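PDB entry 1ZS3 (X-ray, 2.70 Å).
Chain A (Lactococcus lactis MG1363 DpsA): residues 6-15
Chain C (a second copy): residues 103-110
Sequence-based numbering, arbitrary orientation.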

# COMPACT_ATOMS: atom_id res chain seq x y z
N MET A 6 -41.65 21.83 20.89
CA MET A 6 -40.22 21.97 21.23
C MET A 6 -39.36 22.32 20.00
O MET A 6 -38.31 22.96 20.16
CB MET A 6 -39.70 20.67 21.93
CG MET A 6 -39.21 19.53 20.94
SD MET A 6 -39.20 17.80 21.64
CE MET A 6 -37.86 16.87 20.56
N ILE A 7 -39.78 21.89 18.81
CA ILE A 7 -39.06 22.11 17.54
C ILE A 7 -39.28 23.51 16.95
O ILE A 7 -38.40 24.06 16.25
CB ILE A 7 -39.41 20.99 16.51
CG1 ILE A 7 -38.63 19.72 16.80
CG2 ILE A 7 -39.12 21.40 15.07
CD1 ILE A 7 -39.22 18.49 16.21
N ASP A 8 -40.47 24.08 17.20
CA ASP A 8 -40.79 25.41 16.70
C ASP A 8 -40.25 26.55 17.54
O ASP A 8 -39.95 27.60 17.00
CB ASP A 8 -42.27 25.56 16.56
CG ASP A 8 -42.74 25.22 15.18
OD1 ASP A 8 -42.47 26.01 14.27
OD2 ASP A 8 -43.41 24.20 14.94
N GLU A 9 -40.11 26.30 18.84
CA GLU A 9 -39.48 27.25 19.76
C GLU A 9 -37.97 27.28 19.53
O GLU A 9 -37.41 28.37 19.46
CB GLU A 9 -39.87 27.01 21.24
CG GLU A 9 -39.40 25.67 21.86
CD GLU A 9 -39.46 25.66 23.40
OE1 GLU A 9 -38.43 26.02 24.02
OE2 GLU A 9 -40.52 25.28 23.98
N LYS A 10 -37.35 26.10 19.36
CA LYS A 10 -35.91 26.05 19.07
C LYS A 10 -35.60 26.77 17.75
O LYS A 10 -34.62 27.51 17.66
CB LYS A 10 -35.42 24.59 19.06
CG LYS A 10 -35.18 23.97 20.45
CD LYS A 10 -34.78 22.45 20.38
CE LYS A 10 -33.35 22.16 20.96
NZ LYS A 10 -33.33 21.10 22.02
N TYR A 11 -36.48 26.59 16.75
CA TYR A 11 -36.29 27.23 15.41
C TYR A 11 -36.52 28.76 15.40
O TYR A 11 -35.77 29.52 14.77
CB TYR A 11 -37.20 26.55 14.37
CG TYR A 11 -36.97 27.08 12.96
CD1 TYR A 11 -38.00 27.62 12.19
CD2 TYR A 11 -35.69 27.09 12.41
CE1 TYR A 11 -37.76 28.13 10.91
CE2 TYR A 11 -35.45 27.60 11.15
CZ TYR A 11 -36.48 28.12 10.41
OH TYR A 11 -36.20 28.60 9.17
N ALA A 12 -37.55 29.23 16.11
CA ALA A 12 -37.88 30.64 16.11
C ALA A 12 -36.85 31.39 16.96
O ALA A 12 -36.62 32.58 16.76
CB ALA A 12 -39.29 30.86 16.60
N LYS A 13 -36.22 30.67 17.89
CA LYS A 13 -35.19 31.23 18.75
C LYS A 13 -33.84 31.27 18.04
O LYS A 13 -32.95 32.04 18.44
CB LYS A 13 -35.08 30.48 20.09
CG LYS A 13 -34.86 31.36 21.32
CD LYS A 13 -34.44 30.56 22.54
CE LYS A 13 -32.92 30.54 22.66
NZ LYS A 13 -32.46 30.11 24.01
N GLU A 14 -33.69 30.42 17.02
CA GLU A 14 -32.50 30.35 16.18
C GLU A 14 -32.54 31.48 15.19
O GLU A 14 -31.56 32.20 15.07
CB GLU A 14 -32.46 29.01 15.45
CG GLU A 14 -31.37 28.86 14.39
CD GLU A 14 -31.75 27.95 13.23
OE1 GLU A 14 -31.67 28.42 12.07
OE2 GLU A 14 -32.12 26.78 13.47
N LEU A 15 -33.68 31.61 14.50
CA LEU A 15 -33.96 32.72 13.55
C LEU A 15 -33.89 34.13 14.16
O LEU A 15 -33.52 35.09 13.47
CB LEU A 15 -35.35 32.57 12.97
CG LEU A 15 -35.42 31.66 11.75
CD1 LEU A 15 -36.88 31.23 11.53
CD2 LEU A 15 -34.81 32.32 10.49
N ASP C 103 -35.98 20.86 4.82
CA ASP C 103 -36.60 21.43 6.03
C ASP C 103 -35.54 21.97 6.98
O ASP C 103 -34.86 21.19 7.62
CB ASP C 103 -37.44 20.37 6.76
CG ASP C 103 -38.41 20.98 7.77
OD1 ASP C 103 -39.37 20.27 8.17
OD2 ASP C 103 -38.33 22.14 8.20
N PRO C 104 -35.38 23.29 7.10
CA PRO C 104 -34.39 23.82 8.05
C PRO C 104 -34.63 23.42 9.51
O PRO C 104 -33.73 23.50 10.35
CB PRO C 104 -34.54 25.35 7.89
CG PRO C 104 -35.22 25.56 6.60
CD PRO C 104 -36.11 24.35 6.39
N LYS C 105 -35.85 22.99 9.80
CA LYS C 105 -36.21 22.52 11.12
C LYS C 105 -35.68 21.13 11.46
O LYS C 105 -35.75 20.73 12.62
CB LYS C 105 -37.75 22.50 11.27
CG LYS C 105 -38.45 23.85 11.57
CD LYS C 105 -39.96 23.65 11.98
CE LYS C 105 -40.89 23.46 10.75
NZ LYS C 105 -41.28 24.82 10.16
N ALA C 106 -35.16 20.41 10.48
CA ALA C 106 -34.67 19.05 10.67
C ALA C 106 -33.40 18.97 11.49
O ALA C 106 -33.10 17.88 11.98
CB ALA C 106 -34.48 18.33 9.36
N LYS C 107 -32.67 20.09 11.69
CA LYS C 107 -31.54 20.12 12.66
C LYS C 107 -31.89 19.68 14.09
O LYS C 107 -31.02 19.25 14.83
CB LYS C 107 -30.80 21.47 12.72
CG LYS C 107 -31.51 22.73 12.20
CD LYS C 107 -30.46 23.87 12.14
CE LYS C 107 -30.93 24.99 11.24
NZ LYS C 107 -30.25 25.03 9.89
N TYR C 108 -33.16 19.77 14.48
CA TYR C 108 -33.60 19.43 15.85
C TYR C 108 -34.44 18.18 15.91
O TYR C 108 -34.94 17.90 16.99
CB TYR C 108 -34.42 20.58 16.50
CG TYR C 108 -33.79 21.93 16.37
CD1 TYR C 108 -32.65 22.25 17.11
CD2 TYR C 108 -34.32 22.87 15.51
CE1 TYR C 108 -32.06 23.50 17.01
CE2 TYR C 108 -33.74 24.11 15.38
CZ TYR C 108 -32.61 24.44 16.14
OH TYR C 108 -32.04 25.70 16.00
N TRP C 109 -34.57 17.42 14.82
CA TRP C 109 -35.21 16.11 14.88
C TRP C 109 -34.30 15.16 15.66
O TRP C 109 -33.09 15.35 15.83
CB TRP C 109 -35.54 15.49 13.51
CG TRP C 109 -36.48 16.26 12.61
CD1 TRP C 109 -37.01 17.51 12.85
CD2 TRP C 109 -36.99 15.87 11.31
NE1 TRP C 109 -37.80 17.90 11.80
CE2 TRP C 109 -37.81 16.92 10.85
CE3 TRP C 109 -36.84 14.74 10.50
CZ2 TRP C 109 -38.47 16.88 9.61
CZ3 TRP C 109 -37.51 14.70 9.26
CH2 TRP C 109 -38.31 15.77 8.84
N THR C 110 -34.91 14.12 16.18
CA THR C 110 -34.22 13.08 16.87
C THR C 110 -33.50 12.22 15.79
O THR C 110 -33.83 12.34 14.62
CB THR C 110 -35.28 12.33 17.69
OG1 THR C 110 -34.68 11.62 18.77
CG2 THR C 110 -36.04 11.29 16.90

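The contact between these two copies of Lactococcus lactis DpsA is a small, mostly apolar docking of a helix against a loop that contains a short 3-10 segment, organised around one tyrosine and fixed by a single hydrogen bond. It illustrates a general principle: aromatic residues with a polar tip can pack along their length and still satisfy their hydroxyl at the far end.

The two stretches together bury 558 Å², and Tyr108(C) contributes the largest share. It lies in a short 3-10 segment, points its CA-to-CB bond toward the helix, and with chi1 in the m well lays its ring along residues spaced three and four apart, Ile7(A), Lys10(A), Tyr11(A) and Glu14(A). Lys10(A) CB sits 3.8 Å from the centroid of the Tyr108(C) ring and almost exactly on its normal, a CH-pi contact made by the aliphatic base of the lysine while the end of its side chain leads away. At the tip, Tyr108(C) OH donates a hydrogen bond of 2.8 Å to OE2 of Glu14(A), whose CA-to-CB bond also points toward the loop.

One turn back from Glu14(A), Tyr11(A) repeats the theme with the chains exchanged. Lys105(C) CG lies over a face of its ring, 4.1 Å from the centroid, and Tyr11(A) CE2 approaches Pro104(C) CB at 4.1 Å. Ile7(A) extends the apolar strip: its CG2 meets Lys105(C) CD at 3.9 Å, and its CD1 reaches Trp109(C) CD1 at 4.1 Å.

Charge plays a looser part. Asp8(A) OD1 and Lys105(C) NZ are 4.4 Å apart, and Glu14(A) OE1 and Lys107(C) NZ 4.3 Å, both beyond salt-bridge range. Lys10(A) and Lys105(C) thus serve chiefly through their methylenes, each lying over a tyrosine ring of the other chain.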